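Local coordinates for protein NADP-dependent alcohol dehydrogenase 6 (Saccharomyces cerevisiae, PDB 1PIW) that reduces a broad range of aromatic and aliphatic aldehydes to alcohols with NADPH, as a zinc-dependent, medium-chain alcohol dehydrogenase that works as a homodimer, at residues F31-D37 and V74-K80; V147-I153 and L311-S315; K200-T206 and G223-Y227. All coordinates share one frame. Residue numbers count along the deposited sequence, not the author numbering.

Interaction 1: F31-D37 and V74-K80; sequences FYDHDID and VVKLGPK
Two backbone hydrogen bonds fix the register: Asp37 N gives its hydrogen to Lys76 O at 3.0 Å, nearly in line, and Val75 N reaches Asp37 O at 2.7 Å. Lys76 N also approaches Asp37 O, a weak bond of 3.5 Å. Val75 and Lys76 thus both face Asp37, a classic beta bulge, with Val75 at phi/psi near -118/-15. Where the chain before strand 35-37 meets that after strand 74-77, Lys80 N bonds weakly to Asp33 O at 2.8 Å, and the extended Lys80 side chain carries NZ to 3.4 Å from Asp33 OD1, a long salt bridge. Asp37 has its own counter-charge in Arg140 of the adjoining strand 138-142.

The strands, 35-37 and 74-77, run antiparallel, their axes 142° apart in direction and 4.9 Å at closest approach. Ile36 and Leu77 form a non-hydrogen-bonded pair, Asp37 and Lys76 a hydrogen-bonded one. They belong to the mixed sheet of the GroES-like domain, where strand 35-45 lies between strands 70-77 and 138-142.

A type I turn, Tyr32 to Asp35, closed by Asp35 N to Tyr32 O at 2.8 Å, leads into the first strand. Across from this turn, Gly78 must be glycine: a CB would collide with Asp33 O and Asp35 O. The bare CA instead meets Phe31 CE2 at 3.5 Å; Phe31 (chi1 t) also rests its CE1 3.8 Å from Lys76 CD. Branched Ile36, itself buried, touches Leu77 CD2 through CD1 (3.9 Å) and Val74 CG1 through CG2 (4.1 Å). Lys80 CB makes an off-centre CH-pi contact with the His34 ring, 4.2 Å from its centroid.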
loop_
_atom_site.group_PDB
_atom_site.type_symbol
_atom_site.label_atom_id
_atom_site.label_comp_id
_atom_site.label_asym_id
_atom_site.label_seq_id
_atom_site.Cartn_x
_atom_site.Cartn_y
_atom_site.Cartn_z
ATOM N N PHE A 31 39.475 -10.970 -0.008
ATOM C CA PHE A 31 39.097 -11.103 1.398
ATOM C C PHE A 31 39.227 -9.781 2.152
ATOM O O PHE A 31 40.293 -9.179 2.179
ATOM C CB PHE A 31 39.968 -12.170 2.058
ATOM C CG PHE A 31 39.399 -12.712 3.324
ATOM C CD1 PHE A 31 39.341 -14.084 3.533
ATOM C CD2 PHE A 31 38.918 -11.862 4.307
ATOM C CE1 PHE A 31 38.813 -14.610 4.704
ATOM C CE2 PHE A 31 38.387 -12.368 5.483
ATOM C CZ PHE A 31 38.332 -13.751 5.683
ATOM N N TYR A 32 38.137 -9.343 2.773
ATOM C CA TYR A 32 38.135 -8.087 3.502
ATOM C C TYR A 32 38.026 -8.215 5.006
ATOM O O TYR A 32 37.622 -9.248 5.533
ATOM C CB TYR A 32 37.053 -7.173 2.935
ATOM C CG TYR A 32 37.430 -6.714 1.546
ATOM C CD1 TYR A 32 36.479 -6.596 0.531
ATOM C CD2 TYR A 32 38.763 -6.466 1.229
ATOM C CE1 TYR A 32 36.856 -6.251 -0.776
ATOM C CE2 TYR A 32 39.147 -6.122 -0.055
ATOM C CZ TYR A 32 38.200 -6.018 -1.058
ATOM O OH TYR A 32 38.618 -5.702 -2.336
ATOM N N ASP A 33 38.418 -7.139 5.680
ATOM C CA ASP A 33 38.467 -7.047 7.138
ATOM C C ASP A 33 37.356 -7.691 7.963
ATOM O O ASP A 33 37.614 -8.165 9.071
ATOM C CB ASP A 33 38.632 -5.579 7.513
ATOM C CG ASP A 33 39.909 -4.979 6.938
ATOM O OD1 ASP A 33 39.948 -3.746 6.713
ATOM O OD2 ASP A 33 40.881 -5.740 6.717
ATOM N N HIS A 34 36.135 -7.716 7.430
ATOM C CA HIS A 34 34.997 -8.308 8.134
ATOM C C HIS A 34 34.475 -9.574 7.451
ATOM O O HIS A 34 33.664 -10.300 8.025
ATOM C CB HIS A 34 33.857 -7.292 8.247
ATOM C CG HIS A 34 34.232 -6.044 8.983
ATOM N ND1 HIS A 34 34.295 -5.981 10.359
ATOM C CD2 HIS A 34 34.589 -4.816 8.533
ATOM C CE1 HIS A 34 34.675 -4.769 10.725
ATOM N NE2 HIS A 34 34.861 -4.043 9.636
ATOM N N ASP A 35 34.926 -9.845 6.230
ATOM C CA ASP A 35 34.459 -11.034 5.535
ATOM C C ASP A 35 34.732 -12.292 6.354
ATOM O O ASP A 35 35.598 -12.312 7.223
ATOM C CB ASP A 35 35.126 -11.176 4.164
ATOM C CG ASP A 35 34.856 -9.997 3.250
ATOM O OD1 ASP A 35 33.771 -9.384 3.352
ATOM O OD2 ASP A 35 35.726 -9.695 2.409
ATOM N N ILE A 36 33.975 -13.340 6.059
ATOM C CA ILE A 36 34.096 -14.629 6.726
ATOM C C ILE A 36 34.022 -15.723 5.670
ATOM O O ILE A 36 33.280 -15.605 4.702
ATOM C CB ILE A 36 32.946 -14.840 7.728
ATOM C CG1 ILE A 36 33.164 -13.946 8.939
ATOM C CG2 ILE A 36 32.843 -16.303 8.127
ATOM C CD1 ILE A 36 32.104 -14.101 9.985
ATOM N N ASP A 37 34.800 -16.781 5.842
ATOM C CA ASP A 37 34.761 -17.872 4.891
ATOM C C ASP A 37 33.978 -19.029 5.468
ATOM O O ASP A 37 34.229 -19.489 6.586
ATOM C CB ASP A 37 36.171 -18.302 4.495
ATOM C CG ASP A 37 36.677 -17.540 3.295
ATOM O OD1 ASP A 37 36.125 -16.457 3.023
ATOM O OD2 ASP A 37 37.615 -18.003 2.621
ATOM N N VAL A 74 31.836 -22.120 9.811
ATOM C CA VAL A 74 32.786 -21.016 9.710
ATOM C C VAL A 74 34.149 -21.677 9.548
ATOM O O VAL A 74 34.498 -22.575 10.312
ATOM C CB VAL A 74 32.807 -20.157 10.981
ATOM C CG1 VAL A 74 33.952 -19.163 10.907
ATOM C CG2 VAL A 74 31.484 -19.430 11.133
ATOM N N VAL A 75 34.923 -21.238 8.569
ATOM C CA VAL A 75 36.205 -21.864 8.336
ATOM C C VAL A 75 37.383 -20.913 8.529
ATOM O O VAL A 75 38.526 -21.345 8.640
ATOM C CB VAL A 75 36.223 -22.451 6.915
ATOM C CG1 VAL A 75 37.170 -21.657 6.027
ATOM C CG2 VAL A 75 36.593 -23.913 6.958
ATOM N N LYS A 76 37.101 -19.619 8.571
ATOM C CA LYS A 76 38.150 -18.620 8.731
ATOM C C LYS A 76 37.492 -17.266 8.990
ATOM O O LYS A 76 36.476 -16.952 8.376
ATOM C CB LYS A 76 38.996 -18.564 7.458
ATOM C CG LYS A 76 40.109 -17.537 7.486
ATOM C CD LYS A 76 40.836 -17.468 6.148
ATOM C CE LYS A 76 41.623 -18.742 5.862
ATOM N NZ LYS A 76 42.349 -18.694 4.552
ATOM N N LEU A 77 38.062 -16.465 9.890
ATOM C CA LEU A 77 37.485 -15.162 10.215
ATOM C C LEU A 77 38.329 -13.971 9.769
ATOM O O LEU A 77 39.565 -14.020 9.800
ATOM C CB LEU A 77 37.244 -15.059 11.717
ATOM C CG LEU A 77 36.378 -16.147 12.343
ATOM C CD1 LEU A 77 36.300 -15.915 13.843
ATOM C CD2 LEU A 77 34.992 -16.131 11.731
ATOM N N GLY A 78 37.646 -12.898 9.375
ATOM C CA GLY A 78 38.321 -11.694 8.924
ATOM C C GLY A 78 39.039 -10.952 10.035
ATOM O O GLY A 78 38.626 -11.021 11.192
ATOM N N PRO A 79 40.118 -10.222 9.707
ATOM C CA PRO A 79 40.952 -9.436 10.624
ATOM C C PRO A 79 40.169 -8.645 11.660
ATOM O O PRO A 79 40.318 -8.854 12.858
ATOM C CB PRO A 79 41.724 -8.525 9.681
ATOM C CG PRO A 79 41.933 -9.398 8.511
ATOM C CD PRO A 79 40.576 -10.036 8.320
ATOM N N LYS A 80 39.342 -7.724 11.186
ATOM C CA LYS A 80 38.542 -6.900 12.069
ATOM C C LYS A 80 37.208 -7.564 12.382
ATOM O O LYS A 80 36.200 -6.876 12.519
ATOM C CB LYS A 80 38.274 -5.530 11.432
ATOM C CG LYS A 80 39.499 -4.648 11.178
ATOM C CD LYS A 80 39.065 -3.340 10.495
ATOM C CE LYS A 80 40.249 -2.467 10.057
ATOM N NZ LYS A 80 39.842 -1.353 9.129
#

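Interaction 2: V147-I153 and L311-S315; sequences VPIPENI and LKLVS
This contact packs a loop of the GroES-like catalytic domain against a helix of the coenzyme-binding domain: residues 147-153 leave strand 146-148 and lie along residues 311-315 of helix 304-316. Leu311 (chi1 m, chi2 t) makes most of the apolar contacts. Its CD1 lies 3.9 Å from Val147 CG2, 3.7 Å from Pro150 CD and 4.1 Å from Ile149 CD1, while its CD2 is 4.1 Å from Ile153 CD1. One turn on, Ser315 is small enough to let Pro150 in, CB to CB at 3.6 Å. A type I turn from Pro150 to Ile153, closed by Ile153 N to Pro150 O at 3.1 Å, presents Asn152 (chi1 p) to the helix. Its amide serves both ways: Ser315 OG donates to Asn152 OD1 at 3.0 Å, and Asn152 ND2 donates to Ser315 O at 2.9 Å. Leu161 of helix 161-174 also packs on Leu311 and Val314. Such packing between catalytic and Rossmann domains is part of the two-domain architecture of medium-chain alcohol dehydrogenases, with the active site in the cleft between them.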
loop_
_atom_site.group_PDB
_atom_site.type_symbol
_atom_site.label_atom_id
_atom_site.label_comp_id
_atom_site.label_asym_id
_atom_site.label_seq_id
_atom_site.Cartn_x
_atom_site.Cartn_y
_atom_site.Cartn_z
ATOM N N VAL A 147 24.476 -15.636 9.784
ATOM C CA VAL A 147 23.728 -15.855 11.006
ATOM C C VAL A 147 24.018 -17.208 11.605
ATOM O O VAL A 147 24.488 -18.119 10.924
ATOM C CB VAL A 147 22.201 -15.757 10.779
ATOM C CG1 VAL A 147 21.806 -14.330 10.455
ATOM C CG2 VAL A 147 21.788 -16.686 9.667
ATOM N N PRO A 148 23.764 -17.349 12.913
ATOM C CA PRO A 148 23.999 -18.622 13.590
ATOM C C PRO A 148 22.777 -19.492 13.315
ATOM O O PRO A 148 21.664 -18.989 13.206
ATOM C CB PRO A 148 24.091 -18.221 15.060
ATOM C CG PRO A 148 24.404 -16.745 15.024
ATOM C CD PRO A 148 23.551 -16.275 13.898
ATOM N N ILE A 149 22.969 -20.792 13.181
ATOM C CA ILE A 149 21.831 -21.650 12.939
ATOM C C ILE A 149 21.466 -22.300 14.264
ATOM O O ILE A 149 22.286 -22.993 14.864
ATOM C CB ILE A 149 22.168 -22.749 11.919
ATOM C CG1 ILE A 149 22.878 -22.137 10.703
ATOM C CG2 ILE A 149 20.903 -23.483 11.527
ATOM C CD1 ILE A 149 22.148 -20.976 10.039
ATOM N N PRO A 150 20.244 -22.056 14.759
ATOM C CA PRO A 150 19.819 -22.651 16.026
ATOM C C PRO A 150 20.180 -24.132 16.046
ATOM O O PRO A 150 19.860 -24.874 15.111
ATOM C CB PRO A 150 18.316 -22.414 16.020
ATOM C CG PRO A 150 18.215 -21.089 15.379
ATOM C CD PRO A 150 19.187 -21.191 14.212
ATOM N N GLU A 151 20.859 -24.556 17.104
ATOM C CA GLU A 151 21.284 -25.945 17.232
ATOM C C GLU A 151 20.254 -26.993 16.836
ATOM O O GLU A 151 20.626 -28.027 16.297
ATOM C CB GLU A 151 21.738 -26.241 18.666
ATOM C CG GLU A 151 23.216 -25.964 18.975
ATOM C CD GLU A 151 23.618 -26.410 20.397
ATOM O OE1 GLU A 151 23.261 -27.554 20.788
ATOM O OE2 GLU A 151 24.292 -25.624 21.117
ATOM N N ASN A 152 18.968 -26.735 17.082
ATOM C CA ASN A 152 17.942 -27.736 16.781
ATOM C C ASN A 152 17.221 -27.717 15.435
ATOM O O ASN A 152 16.111 -28.245 15.330
ATOM C CB ASN A 152 16.887 -27.754 17.889
ATOM C CG ASN A 152 16.095 -26.474 17.954
ATOM O OD1 ASN A 152 16.665 -25.391 18.073
ATOM N ND2 ASN A 152 14.771 -26.589 17.882
ATOM N N ILE A 153 17.823 -27.127 14.410
ATOM C CA ILE A 153 17.181 -27.127 13.098
ATOM C C ILE A 153 18.037 -27.895 12.107
ATOM O O ILE A 153 19.156 -27.506 11.798
ATOM C CB ILE A 153 16.987 -25.719 12.524
ATOM C CG1 ILE A 153 16.447 -24.763 13.582
ATOM C CG2 ILE A 153 16.005 -25.786 11.381
ATOM C CD1 ILE A 153 16.285 -23.344 13.071
ATOM N N LEU A 311 14.674 -17.616 12.413
ATOM C CA LEU A 311 15.421 -18.777 12.839
ATOM C C LEU A 311 15.020 -19.144 14.255
ATOM O O LEU A 311 14.947 -20.318 14.601
ATOM C CB LEU A 311 16.924 -18.513 12.757
ATOM C CG LEU A 311 17.513 -18.678 11.369
ATOM C CD1 LEU A 311 19.014 -18.711 11.466
ATOM C CD2 LEU A 311 17.002 -19.970 10.764
ATOM N N LYS A 312 14.751 -18.136 15.073
ATOM C CA LYS A 312 14.346 -18.379 16.457
ATOM C C LYS A 312 12.990 -19.082 16.477
ATOM O O LYS A 312 12.826 -20.112 17.120
ATOM C CB LYS A 312 14.263 -17.053 17.220
ATOM C CG LYS A 312 13.773 -17.153 18.655
ATOM C CD LYS A 312 13.679 -15.761 19.269
ATOM C CE LYS A 312 13.172 -15.804 20.697
ATOM N NZ LYS A 312 14.187 -16.374 21.617
ATOM N N LEU A 313 12.033 -18.523 15.748
ATOM C CA LEU A 313 10.695 -19.075 15.669
ATOM C C LEU A 313 10.667 -20.503 15.167
ATOM O O LEU A 313 10.132 -21.388 15.825
ATOM C CB LEU A 313 9.838 -18.207 14.764
ATOM C CG LEU A 313 8.491 -18.806 14.399
ATOM C CD1 LEU A 313 7.750 -19.226 15.640
ATOM C CD2 LEU A 313 7.691 -17.781 13.628
ATOM N N VAL A 314 11.223 -20.737 13.989
ATOM C CA VAL A 314 11.236 -22.087 13.450
ATOM C C VAL A 314 11.830 -23.039 14.479
ATOM O O VAL A 314 11.342 -24.146 14.659
ATOM C CB VAL A 314 12.053 -22.158 12.150
ATOM C CG1 VAL A 314 12.251 -23.613 11.738
ATOM C CG2 VAL A 314 11.331 -21.392 11.055
ATOM N N SER A 315 12.879 -22.591 15.157
ATOM C CA SER A 315 13.540 -23.390 16.178
ATOM C C SER A 315 12.654 -23.652 17.396
ATOM O O SER A 315 12.553 -24.778 17.872
ATOM C CB SER A 315 14.802 -22.682 16.641
ATOM O OG SER A 315 15.020 -22.930 18.016
#

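Interaction 3: K200-T206 and G223-Y227; sequences KAMGAET and GADHY
Residues 200-202 finish a helix, and Gly203, at phi/psi 114/-10, ends it in a Schellman motif; Ala204 is extended, and a weakly bonded strand begins near Glu205 and Thr206. Gly223 follows helix 216-222 in the same way, at 113/12; then Ala224 is extended and Asp225 (-82/-14) kinks the chain before strand 226-229. At both C' positions the positive phi would jam a CB against the preceding carbonyl, so glycine fits. The segments come closest, CA to CA, at Thr206 and Asp225 (5.4 Å), while Lys200 and Gly223 stand 7.0 Å apart. Asp225 N donates to Thr206 O at 2.9 Å, and His226 N makes a weak 3.5 Å bond to that same Thr206 O.

These bonds open the pairing of parallel strands 205-210 and 226-229, continued by a backbone bond between His226 and Val208. Helix 216-222 joins the two strands as a beta-alpha-beta unit at the edge of the parallel sheet of the NADP-binding Rossmann domain.

Asp225 (chi1 m) aims its carboxylate back at the first segment, where OD1 accepts from Thr206 N at 2.7 Å and forms a salt bridge with Lys200 NZ at 2.6 Å. An aspartate suits the place because its short side chain can serve a backbone amide and a lysine together. Lys200, folded with chi1, chi2 and chi3 all m, also gives NZ to Ala204 O at 3.1 Å, and its CE lies 3.2 Å from Gly223 O. Glu205 CG packs 3.6 Å from Asp225 CG. Thr206 turns OG1 to Ser199, and small Ala224 fits against Ala219 and Val208.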
loop_
_atom_site.group_PDB
_atom_site.type_symbol
_atom_site.label_atom_id
_atom_site.label_comp_id
_atom_site.label_asym_id
_atom_site.label_seq_id
_atom_site.Cartn_x
_atom_site.Cartn_y
_atom_site.Cartn_z
ATOM N N LYS A 200 1.119 -19.623 10.148
ATOM C CA LYS A 200 0.491 -20.299 11.270
ATOM C C LYS A 200 1.317 -20.157 12.551
ATOM O O LYS A 200 0.789 -19.781 13.590
ATOM C CB LYS A 200 0.296 -21.768 10.907
ATOM C CG LYS A 200 -0.561 -21.948 9.663
ATOM C CD LYS A 200 -1.958 -21.378 9.859
ATOM C CE LYS A 200 -2.709 -22.153 10.936
ATOM N NZ LYS A 200 -3.905 -21.431 11.474
ATOM N N ALA A 201 2.610 -20.448 12.463
ATOM C CA ALA A 201 3.522 -20.346 13.601
ATOM C C ALA A 201 3.369 -19.007 14.301
ATOM O O ALA A 201 3.566 -18.910 15.505
ATOM C CB ALA A 201 4.972 -20.514 13.138
ATOM N N MET A 202 3.033 -17.973 13.543
ATOM C CA MET A 202 2.866 -16.653 14.124
ATOM C C MET A 202 1.498 -16.507 14.761
ATOM O O MET A 202 1.286 -15.616 15.583
ATOM C CB MET A 202 3.102 -15.581 13.065
ATOM C CG MET A 202 4.580 -15.334 12.845
ATOM S SD MET A 202 4.982 -14.436 11.352
ATOM C CE MET A 202 4.422 -12.807 11.735
ATOM N N GLY A 203 0.566 -17.376 14.377
ATOM C CA GLY A 203 -0.747 -17.339 14.987
ATOM C C GLY A 203 -1.955 -16.955 14.169
ATOM O O GLY A 203 -3.082 -17.114 14.630
ATOM N N ALA A 204 -1.756 -16.458 12.961
ATOM C CA ALA A 204 -2.899 -16.052 12.152
ATOM C C ALA A 204 -3.721 -17.212 11.586
ATOM O O ALA A 204 -3.385 -18.387 11.764
ATOM C CB ALA A 204 -2.425 -15.163 11.017
ATOM N N GLU A 205 -4.818 -16.855 10.927
ATOM C CA GLU A 205 -5.686 -17.813 10.267
ATOM C C GLU A 205 -5.237 -17.631 8.823
ATOM O O GLU A 205 -5.431 -16.568 8.228
ATOM C CB GLU A 205 -7.148 -17.411 10.438
ATOM C CG GLU A 205 -8.167 -18.332 9.783
ATOM C CD GLU A 205 -9.608 -17.912 10.065
ATOM O OE1 GLU A 205 -10.536 -18.518 9.477
ATOM O OE2 GLU A 205 -9.819 -16.979 10.879
ATOM N N THR A 206 -4.614 -18.666 8.272
ATOM C CA THR A 206 -4.075 -18.604 6.923
ATOM C C THR A 206 -4.921 -19.226 5.823
ATOM O O THR A 206 -5.502 -20.296 5.993
ATOM C CB THR A 206 -2.704 -19.264 6.891
ATOM O OG1 THR A 206 -1.930 -18.802 7.999
ATOM C CG2 THR A 206 -1.994 -18.912 5.638
ATOM N N GLY A 223 -1.498 -26.921 7.460
ATOM C CA GLY A 223 -2.177 -26.198 8.507
ATOM C C GLY A 223 -3.010 -25.076 7.946
ATOM O O GLY A 223 -3.478 -24.215 8.677
ATOM N N ALA A 224 -3.201 -25.064 6.641
ATOM C CA ALA A 224 -4.012 -24.009 6.067
ATOM C C ALA A 224 -5.390 -24.085 6.705
ATOM O O ALA A 224 -5.920 -25.177 6.899
ATOM C CB ALA A 224 -4.117 -24.186 4.556
ATOM N N ASP A 225 -5.957 -22.930 7.049
ATOM C CA ASP A 225 -7.291 -22.866 7.648
ATOM C C ASP A 225 -8.337 -22.934 6.553
ATOM O O ASP A 225 -9.526 -23.128 6.805
ATOM C CB ASP A 225 -7.465 -21.579 8.441
ATOM C CG ASP A 225 -6.500 -21.487 9.591
ATOM O OD1 ASP A 225 -5.356 -21.027 9.372
ATOM O OD2 ASP A 225 -6.878 -21.895 10.709
ATOM N N HIS A 226 -7.880 -22.741 5.328
ATOM C CA HIS A 226 -8.748 -22.833 4.187
ATOM C C HIS A 226 -7.972 -22.687 2.903
ATOM O O HIS A 226 -6.875 -22.130 2.901
ATOM C CB HIS A 226 -9.856 -21.807 4.231
ATOM C CG HIS A 226 -10.984 -22.154 3.319
ATOM N ND1 HIS A 226 -11.514 -21.265 2.406
ATOM C CD2 HIS A 226 -11.645 -23.322 3.139
ATOM C CE1 HIS A 226 -12.451 -21.871 1.701
ATOM N NE2 HIS A 226 -12.549 -23.119 2.126
ATOM N N TYR A 227 -8.564 -23.190 1.820
ATOM C CA TYR A 227 -7.953 -23.205 0.493
ATOM C C TYR A 227 -8.866 -22.622 -0.569
ATOM O O TYR A 227 -10.071 -22.785 -0.500
ATOM C CB TYR A 227 -7.627 -24.650 0.124
ATOM C CG TYR A 227 -6.807 -24.837 -1.135
ATOM C CD1 TYR A 227 -5.409 -24.842 -1.088
ATOM C CD2 TYR A 227 -7.429 -25.059 -2.365
ATOM C CE1 TYR A 227 -4.655 -25.069 -2.235
ATOM C CE2 TYR A 227 -6.682 -25.288 -3.521
ATOM C CZ TYR A 227 -5.298 -25.293 -3.450
ATOM O OH TYR A 227 -4.561 -25.523 -4.591
#

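How the interactions relate
Near the N terminus, interaction 1 closes a 36-residue loop within the GroES-like domain before the others begin. Interaction 2 opens next and closes only at 311-315, enclosing 157 residues, among them most of the Rossmann domain; it joins the two domains. Interaction 3, across 16 residues, falls wholly within that span and ties the starts of strands 205-210 and 226-229 in one beta-alpha-beta unit. Interactions 1 and 2 reach the same mixed sheet, their nearest atoms about 7 Å apart. Interactions 2 and 3 do touch, Leu313 CD2 lying 3.9 Å from Ala201 CB, which sets helix 304-316 against helix 190-202. Interactions 1 and 3 lie on opposite sides of the chain's centre, their centres about 41 Å apart.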